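Local coordinates for protein organophosphorus hydrolase (Pseudomonas oleovorans, PDB 4O98) that hydrolyses lactones and, as the engineered double mutant crystallised here, organophosphate triesters, using two zinc ions held in a metallo-beta-lactamase fold, at residues F171-A176 with M191-V196. Sequence-based numbering, arbitrary orientation.
Sequences FWLDEA and MARQAV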
ATOM      1  N   PHE B 171      -6.656 -21.022  28.533  1.00 48.50           N
ATOM      2  CA  PHE B 171      -7.961 -20.377  28.458  1.00 46.53           C
ATOM      3  C   PHE B 171      -8.849 -21.043  27.405  1.00 46.45           C
ATOM      4  O   PHE B 171      -9.883 -21.616  27.741  1.00 48.07           O
ATOM      5  CB  PHE B 171      -7.794 -18.887  28.171  1.00 44.94           C
ATOM      6  CG  PHE B 171      -9.094 -18.137  28.028  1.00 45.57           C
ATOM      7  CD1 PHE B 171      -9.822 -17.749  29.150  1.00 44.77           C
ATOM      8  CD2 PHE B 171      -9.571 -17.791  26.770  1.00 42.50           C
ATOM      9  CE1 PHE B 171     -11.010 -17.053  29.023  1.00 41.18           C
ATOM     10  CE2 PHE B 171     -10.755 -17.088  26.633  1.00 42.47           C
ATOM     11  CZ  PHE B 171     -11.479 -16.718  27.765  1.00 44.70           C
ATOM     12  N   TRP B 172      -8.435 -20.992  26.140  1.00 42.71           N
ATOM     13  CA  TRP B 172      -9.301 -21.416  25.039  1.00 43.58           C
ATOM     14  C   TRP B 172      -9.486 -22.926  24.909  1.00 46.26           C
ATOM     15  O   TRP B 172     -10.493 -23.381  24.364  1.00 46.20           O
ATOM     16  CB  TRP B 172      -8.785 -20.874  23.704  1.00 40.83           C
ATOM     17  CG  TRP B 172      -8.886 -19.403  23.576  1.00 40.77           C
ATOM     18  CD1 TRP B 172      -7.869 -18.503  23.689  1.00 39.19           C
ATOM     19  CD2 TRP B 172     -10.071 -18.644  23.321  1.00 39.00           C
ATOM     20  NE1 TRP B 172      -8.345 -17.230  23.508  1.00 39.40           N
ATOM     21  CE2 TRP B 172      -9.697 -17.288  23.277  1.00 42.29           C
ATOM     22  CE3 TRP B 172     -11.414 -18.980  23.120  1.00 40.94           C
ATOM     23  CZ2 TRP B 172     -10.624 -16.258  23.046  1.00 39.76           C
ATOM     24  CZ3 TRP B 172     -12.327 -17.966  22.888  1.00 42.82           C
ATOM     25  CH2 TRP B 172     -11.928 -16.619  22.846  1.00 41.29           C
ATOM     26  N   LEU B 173      -8.508 -23.698  25.375  1.00 49.40           N
ATOM     27  CA  LEU B 173      -8.529 -25.148  25.190  1.00 52.24           C
ATOM     28  C   LEU B 173      -9.034 -25.891  26.428  1.00 53.65           C
ATOM     29  O   LEU B 173      -9.160 -27.118  26.418  1.00 56.73           O
ATOM     30  CB  LEU B 173      -7.142 -25.655  24.786  1.00 45.16           C
ATOM     31  CG  LEU B 173      -6.604 -25.011  23.507  1.00 51.13           C
ATOM     32  CD1 LEU B 173      -5.303 -25.660  23.056  1.00 46.80           C
ATOM     33  CD2 LEU B 173      -7.656 -25.069  22.400  1.00 44.94           C
ATOM     34  N   ASP B 174      -9.334 -25.143  27.485  1.00 49.39           N
ATOM     35  CA  ASP B 174      -9.869 -25.724  28.714  1.00 51.78           C
ATOM     36  C   ASP B 174     -11.384 -25.955  28.630  1.00 54.20           C
ATOM     37  O   ASP B 174     -12.160 -25.009  28.495  1.00 53.15           O
ATOM     38  CB  ASP B 174      -9.533 -24.816  29.895  1.00 55.37           C
ATOM     39  CG  ASP B 174      -9.999 -25.383  31.214  1.00 57.22           C
ATOM     40  OD1 ASP B 174      -9.375 -26.355  31.685  1.00 57.36           O
ATOM     41  OD2 ASP B 174     -10.972 -24.844  31.784  1.00 56.94           O
ATOM     42  N   GLU B 175     -11.787 -27.219  28.717  1.00 56.02           N
ATOM     43  CA  GLU B 175     -13.193 -27.626  28.666  1.00 58.89           C
ATOM     44  C   GLU B 175     -14.107 -26.916  29.661  1.00 56.20           C
ATOM     45  O   GLU B 175     -15.196 -26.479  29.297  1.00 56.48           O
ATOM     46  CB  GLU B 175     -13.305 -29.134  28.898  1.00 64.57           C
ATOM     47  CG  GLU B 175     -12.962 -29.985  27.688  1.00 66.01           C
ATOM     48  CD  GLU B 175     -13.270 -31.453  27.919  1.00 78.12           C
ATOM     49  OE1 GLU B 175     -13.686 -31.809  29.049  1.00 74.70           O
ATOM     50  OE2 GLU B 175     -13.099 -32.247  26.967  1.00 77.37           O
ATOM     51  N   ALA B 176     -13.675 -26.832  30.918  1.00 56.80           N
ATOM     52  CA  ALA B 176     -14.474 -26.189  31.963  1.00 57.57           C
ATOM     53  C   ALA B 176     -14.733 -24.731  31.619  1.00 56.95           C
ATOM     54  O   ALA B 176     -15.860 -24.238  31.744  1.00 58.84           O
ATOM     55  CB  ALA B 176     -13.787 -26.296  33.316  1.00 52.61           C
ATOM     56  N   MET B 191     -13.794 -23.581  17.641  1.00 43.92           N
ATOM     57  CA  MET B 191     -12.898 -23.271  16.536  1.00 45.61           C
ATOM     58  C   MET B 191     -11.434 -23.359  16.967  1.00 39.16           C
ATOM     59  O   MET B 191     -10.614 -23.924  16.258  1.00 41.97           O
ATOM     60  CB  MET B 191     -13.212 -21.893  15.950  1.00 41.73           C
ATOM     61  CG  MET B 191     -14.454 -21.856  15.077  1.00 38.86           C
ATOM     62  SD  MET B 191     -14.813 -20.155  14.610  1.00 45.54           S
ATOM     63  CE  MET B 191     -16.203 -20.373  13.488  1.00 48.13           C
ATOM     64  N   ALA B 192     -11.109 -22.821  18.136  1.00 38.34           N
ATOM     65  CA  ALA B 192      -9.740 -22.896  18.621  1.00 40.18           C
ATOM     66  C   ALA B 192      -9.328 -24.359  18.748  1.00 44.05           C
ATOM     67  O   ALA B 192      -8.299 -24.776  18.212  1.00 44.75           O
ATOM     68  CB  ALA B 192      -9.607 -22.193  19.938  1.00 40.69           C
ATOM     69  N   ARG B 193     -10.145 -25.144  19.440  1.00 43.75           N
ATOM     70  CA  ARG B 193      -9.848 -26.560  19.629  1.00 43.43           C
ATOM     71  C   ARG B 193      -9.698 -27.303  18.295  1.00 44.65           C
ATOM     72  O   ARG B 193      -8.754 -28.074  18.113  1.00 44.92           O
ATOM     73  CB  ARG B 193     -10.918 -27.212  20.499  1.00 46.32           C
ATOM     74  CG  ARG B 193     -10.929 -26.666  21.911  1.00 48.44           C
ATOM     75  CD  ARG B 193     -12.308 -26.779  22.554  1.00 58.01           C
ATOM     76  NE  ARG B 193     -12.753 -28.164  22.675  1.00 61.31           N
ATOM     77  CZ  ARG B 193     -12.294 -29.016  23.591  1.00 69.63           C
ATOM     78  NH1 ARG B 193     -11.365 -28.632  24.464  1.00 63.72           N
ATOM     79  NH2 ARG B 193     -12.759 -30.260  23.631  1.00 71.10           N
ATOM     80  N   GLN B 194     -10.611 -27.056  17.359  1.00 41.74           N
ATOM     81  CA  GLN B 194     -10.544 -27.690  16.043  1.00 46.08           C
ATOM     82  C   GLN B 194      -9.279 -27.277  15.270  1.00 45.07           C
ATOM     83  O   GLN B 194      -8.719 -28.061  14.513  1.00 45.17           O
ATOM     84  CB  GLN B 194     -11.797 -27.360  15.219  1.00 47.89           C
ATOM     85  CG  GLN B 194     -11.724 -27.844  13.765  1.00 55.93           C
ATOM     86  CD  GLN B 194     -13.010 -27.622  12.984  1.00 70.75           C
ATOM     87  OE1 GLN B 194     -14.040 -27.244  13.552  1.00 75.08           O
ATOM     88  NE2 GLN B 194     -12.957 -27.861  11.671  1.00 64.53           N
ATOM     89  N   ALA B 195      -8.821 -26.050  15.476  1.00 38.85           N
ATOM     90  CA  ALA B 195      -7.701 -25.537  14.704  1.00 40.56           C
ATOM     91  C   ALA B 195      -6.419 -26.228  15.129  1.00 45.24           C
ATOM     92  O   ALA B 195      -5.519 -26.493  14.320  1.00 45.38           O
ATOM     93  CB  ALA B 195      -7.581 -24.028  14.897  1.00 40.77           C
ATOM     94  N   VAL B 196      -6.354 -26.518  16.420  1.00 43.41           N
ATOM     95  CA  VAL B 196      -5.139 -26.984  17.048  1.00 44.56           C
ATOM     96  C   VAL B 196      -5.089 -28.526  17.087  1.00 48.10           C
ATOM     97  O   VAL B 196      -4.014 -29.132  17.195  1.00 44.64           O
ATOM     98  CB  VAL B 196      -5.031 -26.337  18.440  1.00 44.69           C
ATOM     99  CG1 VAL B 196      -5.128 -27.360  19.554  1.00 43.66           C
ATOM    100  CG2 VAL B 196      -3.786 -25.490  18.534  1.00 45.85           C
TER
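Leu173 and Arg193 bury more surface here than any other residues, their side chains running antiparallel alongside each other where the chain turns from helix 166-172 into helix 175-179 against the flank of helix 186-201. One methyl of the leucine, CD2, rests 3.7 Å from CG of Arg193, so the aliphatic root of the arginine serves as apolar surface. The other branch, CD1, lies 3.9 Å from CG1 of Val196, one helical turn on. A forked side chain suits this place because it touches both residues at once. Deeper in, Ala192 points at the turn, and its small CB meets CB of Trp172 at 4.1 Å, a methyl group being compact enough to let the backbones come close. The indole of Trp172 extends beyond this point to meet the ring of the zinc ligand His141.

Arg193 spans apolar and polar ground. Its chain folds at the CG-CD bond (chi3 62°), turning the guanidinium back toward the turn and bringing NH1 edge-on to within 3.3 Å of the carbonyl O of Leu173. The extended Glu175 side chain lies roughly perpendicular to that of Arg193; its OE2 stands 3.9 Å from NH2 in a long salt bridge, the two planar groups tilted 58° apart. The chemistry is thus graded, from apolar packing on the side of Trp172, whose side chain is about 8 Å from a zinc ion, to a loose charge pairing at the exposed Glu175.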